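PDB 2EVE: EVE domain-containing protein from Pseudomonas syringae pv. tomato str. DC3000, which is of uncharacterised function but adopts an EVE fold related to ASCH and PUA domains, which suggests a role in binding RNA or modified nucleic-acid bases. Local coordinates for residues A85-T88 against N92-S95; R39-G44 against S95-G100. All blocks are in the same frame, centred on the assembly; numbering follows the deposited sequence.

Contact 1: residues A85-T88 against N92-S95; sequences AKAT and NPWS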
loop_
_atom_site.group_PDB
_atom_site.type_symbol
_atom_site.label_atom_id
_atom_site.label_comp_id
_atom_site.label_asym_id
_atom_site.label_seq_id
_atom_site.Cartn_x
_atom_site.Cartn_y
_atom_site.Cartn_z
ATOM N N ALA A 85 -20.904 8.533 -1.510
ATOM C CA ALA A 85 -22.364 8.580 -1.506
ATOM C C ALA A 85 -23.013 7.730 -2.591
ATOM O O ALA A 85 -24.181 7.359 -2.478
ATOM C CB ALA A 85 -22.834 10.025 -1.627
ATOM N N LYS A 86 -22.260 7.425 -3.641
ATOM C CA LYS A 86 -22.784 6.617 -4.733
ATOM C C LYS A 86 -22.784 5.128 -4.402
ATOM O O LYS A 86 -23.415 4.330 -5.097
ATOM C CB LYS A 86 -21.976 6.859 -6.011
ATOM C CG LYS A 86 -22.164 8.243 -6.618
ATOM C CD LYS A 86 -21.402 8.372 -7.930
ATOM C CE LYS A 86 -21.621 9.733 -8.575
ATOM N NZ LYS A 86 -23.057 9.977 -8.895
ATOM N N ALA A 87 -22.084 4.751 -3.337
ATOM C CA ALA A 87 -22.015 3.349 -2.939
ATOM C C ALA A 87 -23.185 2.939 -2.054
ATOM O O ALA A 87 -23.709 3.744 -1.284
ATOM C CB ALA A 87 -20.700 3.079 -2.213
ATOM N N THR A 88 -23.593 1.680 -2.177
ATOM C CA THR A 88 -24.682 1.135 -1.373
ATOM C C THR A 88 -24.238 -0.220 -0.837
ATOM O O THR A 88 -23.266 -0.802 -1.324
ATOM C CB THR A 88 -25.977 0.944 -2.201
ATOM O OG1 THR A 88 -25.787 -0.100 -3.164
ATOM C CG2 THR A 88 -26.343 2.233 -2.919
ATOM N N ASN A 92 -21.322 -1.805 -3.756
ATOM C CA ASN A 92 -20.153 -1.088 -3.264
ATOM C C ASN A 92 -19.023 -1.288 -4.271
ATOM O O ASN A 92 -18.531 -2.399 -4.448
ATOM C CB ASN A 92 -19.739 -1.643 -1.906
ATOM C CG ASN A 92 -18.720 -0.772 -1.209
ATOM O OD1 ASN A 92 -17.986 -0.016 -1.849
ATOM N ND2 ASN A 92 -18.656 -0.882 0.114
ATOM N N PRO A 93 -18.593 -0.209 -4.936
ATOM C CA PRO A 93 -17.516 -0.312 -5.928
ATOM C C PRO A 93 -16.110 -0.453 -5.355
ATOM O O PRO A 93 -15.163 -0.698 -6.102
ATOM C CB PRO A 93 -17.659 0.985 -6.730
ATOM C CG PRO A 93 -19.091 1.425 -6.464
ATOM C CD PRO A 93 -19.235 1.112 -5.007
ATOM N N TRP A 94 -15.972 -0.319 -4.040
ATOM C CA TRP A 94 -14.654 -0.374 -3.421
ATOM C C TRP A 94 -14.373 -1.571 -2.528
ATOM O O TRP A 94 -15.281 -2.149 -1.929
ATOM C CB TRP A 94 -14.421 0.919 -2.644
ATOM C CG TRP A 94 -14.672 2.122 -3.490
ATOM C CD1 TRP A 94 -15.659 3.053 -3.326
ATOM C CD2 TRP A 94 -13.938 2.515 -4.653
ATOM N NE1 TRP A 94 -15.585 4.002 -4.320
ATOM C CE2 TRP A 94 -14.539 3.691 -5.150
ATOM C CE3 TRP A 94 -12.832 1.979 -5.330
ATOM C CZ2 TRP A 94 -14.067 4.350 -6.290
ATOM C CZ3 TRP A 94 -12.362 2.634 -6.468
ATOM C CH2 TRP A 94 -12.983 3.807 -6.936
ATOM N N SER A 95 -13.094 -1.919 -2.435
ATOM C CA SER A 95 -12.655 -3.057 -1.636
ATOM C C SER A 95 -11.535 -2.713 -0.670
ATOM O O SER A 95 -10.649 -1.918 -0.977
ATOM C CB SER A 95 -12.170 -4.183 -2.555
ATOM O OG SER A 95 -13.184 -4.589 -3.454
#
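The methyl group of A87 meets the flank of the P93 ring, its CB lying 3.7 Å from P93 CD, the carbon bonded to the ring nitrogen. The same methyl has a looser neighbour in the amide oxygen of N92, with A87 CB 4.1 Å from N92 OD1. One residue further on, the backbone oxygen of T88 faces the start of the other segment: T88 O is 3.3 Å from N92 N, but the angle is too poor for a hydrogen bond, and 3.7 Å from N92 CB. The two runs of chain, separated by three residues, thus touch through one apolar pair and a polar near-miss, with no hydrogen bond between them.

N92 shapes the turn of the second segment. Its CG stands anti to the backbone N (chi1 -168°), beside the carbonyl carbon, which brings the amide back over the chain that follows. There N92 OD1 accepts from W94 N at 3.0 Å, making an Asx turn that spans P93, a residue with no N-H to offer. The bond is fairly straight at hydrogen, 162°, although the donor approaches from above the carbonyl plane. The other end of the amide, ND2, donates to D72 O, fixing which way the group is flipped. D84, just before the first segment, takes W94 NE1 on OD2 and K86 N on OD1, tying both segments to one carboxylate.

This surface contact lies in the long loop between strands 58-71 and 95-110. N92 touches P71 of strand 58-71, W94 stacks on Y32, and P93 O accepts from R35 NH1 on helix 32-40, joining the loop to that helix just before strand 95-110 begins.

Contact 2: residues R39-G44 against S95-G100; sequences RTMAEG and SALDIG
R39 brings its guanidinium edge onto the hydroxyl of S95, with the aliphatic part of the chain running alongside the same oxygen, R39 CG 3.8 Å from S95 OG. The main bond runs from R39 NE to S95 OG, 2.8 Å long and nearly straight at 167°. The oxygen sits almost exactly in the guanidinium plane. R39 NH2 adds a weak, more bent bond to S95 OG at 3.3 Å, so two N-H groups on one edge converge on a single acceptor. An extended run from CG to NE carries the group from helix 32-40 to the strand.

The second point of touch is apolar. M41, a selenomethionine, puts its SE 3.8 Å from L97 CD2, the two side chains crossing at about a right angle. A bend at chi3 (99°) carries CE away from the leucine and leaves the selenium as the touching atom. Around this pair, M41 also packs on W4 and M6 of strand 3-8 and on I65 of strand 58-71, whereas L97 reaches W26 of strand 23-26. The helix and the loop that follows are thereby held over one face of the mixed sheet of this EVE domain, an alpha-beta fold of the PUA clan, above S95 and L97 of strand 95-110.

At the exposed end, R39 NH1 comes close to the like-charged R35 NH1. Across the contact the arginine meets a neutral hydroxyl and no carboxylate, which implies a directional hydrogen bond at the margin of a buried apolar crossing, with no salt bridge between the segments.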
loop_
_atom_site.group_PDB
_atom_site.type_symbol
_atom_site.label_atom_id
_atom_site.label_comp_id
_atom_site.label_asym_id
_atom_site.label_seq_id
_atom_site.Cartn_x
_atom_site.Cartn_y
_atom_site.Cartn_z
ATOM N N ARG A 39 -7.603 -6.244 -5.307
ATOM C CA ARG A 39 -8.475 -7.413 -5.364
ATOM C C ARG A 39 -7.751 -8.694 -5.782
ATOM O O ARG A 39 -8.244 -9.789 -5.524
ATOM C CB ARG A 39 -9.644 -7.146 -6.314
ATOM C CG ARG A 39 -10.678 -6.184 -5.753
ATOM C CD ARG A 39 -11.749 -5.883 -6.784
ATOM N NE ARG A 39 -12.896 -5.203 -6.188
ATOM C CZ ARG A 39 -13.988 -4.863 -6.864
ATOM N NH1 ARG A 39 -14.082 -5.133 -8.164
ATOM N NH2 ARG A 39 -14.998 -4.273 -6.236
ATOM N N THR A 40 -6.594 -8.570 -6.428
ATOM C CA THR A 40 -5.863 -9.763 -6.843
ATOM C C THR A 40 -4.826 -10.215 -5.816
ATOM O O THR A 40 -4.179 -11.253 -5.992
ATOM C CB THR A 40 -5.165 -9.586 -8.221
ATOM O OG1 THR A 40 -4.151 -8.570 -8.148
ATOM C CG2 THR A 40 -6.191 -9.216 -9.286
HETATM N N MSE A 41 -4.667 -9.447 -4.742
HETATM C CA MSE A 41 -3.722 -9.814 -3.692
HETATM C C MSE A 41 -4.240 -11.065 -2.993
HETATM O O MSE A 41 -5.448 -11.240 -2.832
HETATM C CB MSE A 41 -3.570 -8.668 -2.691
HETATM C CG MSE A 41 -2.929 -7.437 -3.297
HETATM SE SE MSE A 41 -2.859 -5.957 -2.067
HETATM C CE MSE A 41 -1.036 -6.128 -1.458
ATOM N N ALA A 42 -3.324 -11.936 -2.588
ATOM C CA ALA A 42 -3.698 -13.180 -1.922
ATOM C C ALA A 42 -3.108 -13.257 -0.523
ATOM O O ALA A 42 -2.139 -12.565 -0.210
ATOM C CB ALA A 42 -3.221 -14.366 -2.741
ATOM N N GLU A 43 -3.698 -14.102 0.318
ATOM C CA GLU A 43 -3.216 -14.277 1.683
ATOM C C GLU A 43 -1.758 -14.728 1.630
ATOM O O GLU A 43 -1.412 -15.651 0.889
ATOM C CB GLU A 43 -4.048 -15.338 2.407
ATOM C CG GLU A 43 -5.527 -15.017 2.500
ATOM C CD GLU A 43 -6.340 -16.186 3.018
ATOM O OE1 GLU A 43 -6.046 -16.666 4.134
ATOM O OE2 GLU A 43 -7.269 -16.625 2.305
ATOM N N GLY A 44 -0.908 -14.075 2.412
ATOM C CA GLY A 44 0.496 -14.440 2.420
ATOM C C GLY A 44 1.355 -13.526 1.571
ATOM O O GLY A 44 2.569 -13.447 1.775
ATOM N N SER A 95 -13.094 -1.919 -2.435
ATOM C CA SER A 95 -12.655 -3.057 -1.636
ATOM C C SER A 95 -11.535 -2.713 -0.670
ATOM O O SER A 95 -10.649 -1.918 -0.977
ATOM C CB SER A 95 -12.170 -4.183 -2.555
ATOM O OG SER A 95 -13.184 -4.589 -3.454
ATOM N N ALA A 96 -11.588 -3.332 0.503
ATOM C CA ALA A 96 -10.570 -3.155 1.523
ATOM C C ALA A 96 -10.048 -4.555 1.794
ATOM O O ALA A 96 -10.547 -5.530 1.234
ATOM C CB ALA A 96 -11.186 -2.578 2.791
ATOM N N LEU A 97 -9.032 -4.659 2.636
ATOM C CA LEU A 97 -8.508 -5.963 2.996
ATOM C C LEU A 97 -7.760 -5.826 4.304
ATOM O O LEU A 97 -7.497 -4.717 4.754
ATOM C CB LEU A 97 -7.610 -6.523 1.882
ATOM C CG LEU A 97 -6.495 -5.680 1.257
ATOM C CD1 LEU A 97 -5.398 -5.409 2.269
ATOM C CD2 LEU A 97 -5.941 -6.441 0.059
ATOM N N ASP A 98 -7.452 -6.950 4.937
ATOM C CA ASP A 98 -6.733 -6.897 6.197
ATOM C C ASP A 98 -5.267 -7.219 5.974
ATOM O O ASP A 98 -4.928 -8.129 5.215
ATOM C CB ASP A 98 -7.320 -7.884 7.209
ATOM C CG ASP A 98 -8.771 -7.595 7.540
ATOM O OD1 ASP A 98 -9.178 -6.414 7.507
ATOM O OD2 ASP A 98 -9.502 -8.558 7.847
ATOM N N ILE A 99 -4.402 -6.461 6.641
ATOM C CA ILE A 99 -2.964 -6.652 6.524
ATOM C C ILE A 99 -2.325 -6.907 7.884
ATOM O O ILE A 99 -2.912 -6.620 8.927
ATOM C CB ILE A 99 -2.278 -5.420 5.912
ATOM C CG1 ILE A 99 -2.476 -4.205 6.824
ATOM C CG2 ILE A 99 -2.847 -5.144 4.525
ATOM C CD1 ILE A 99 -1.414 -3.148 6.668
ATOM N N GLY A 100 -1.112 -7.446 7.857
ATOM C CA GLY A 100 -0.395 -7.724 9.085
ATOM C C GLY A 100 1.026 -7.194 9.042
ATOM O O GLY A 100 1.591 -6.990 7.965
#

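Contacts 1 and 2 lie about 18 Å apart, centre to centre, and share S95, where the loop of contact 1 runs into strand 95-110. Along the chain, 39-44 comes first, running on from helix 32-40, followed by 85-88 and then 92-100. Contact 1 pinches together the last part of the outlying loop, 20 Å from the chain centre; contact 2 is buried, 10 Å from it. They also touch directly, P93 O lying 3.6 Å from R39 NH2 as packing, not a hydrogen bond. Helix 32-40 serves both, through R35 and R39, so it links the loop to the mixed sheet within a single EVE domain. Neither contact includes a residue of the tris-hydroxymethyl-methyl-ammonium pocket.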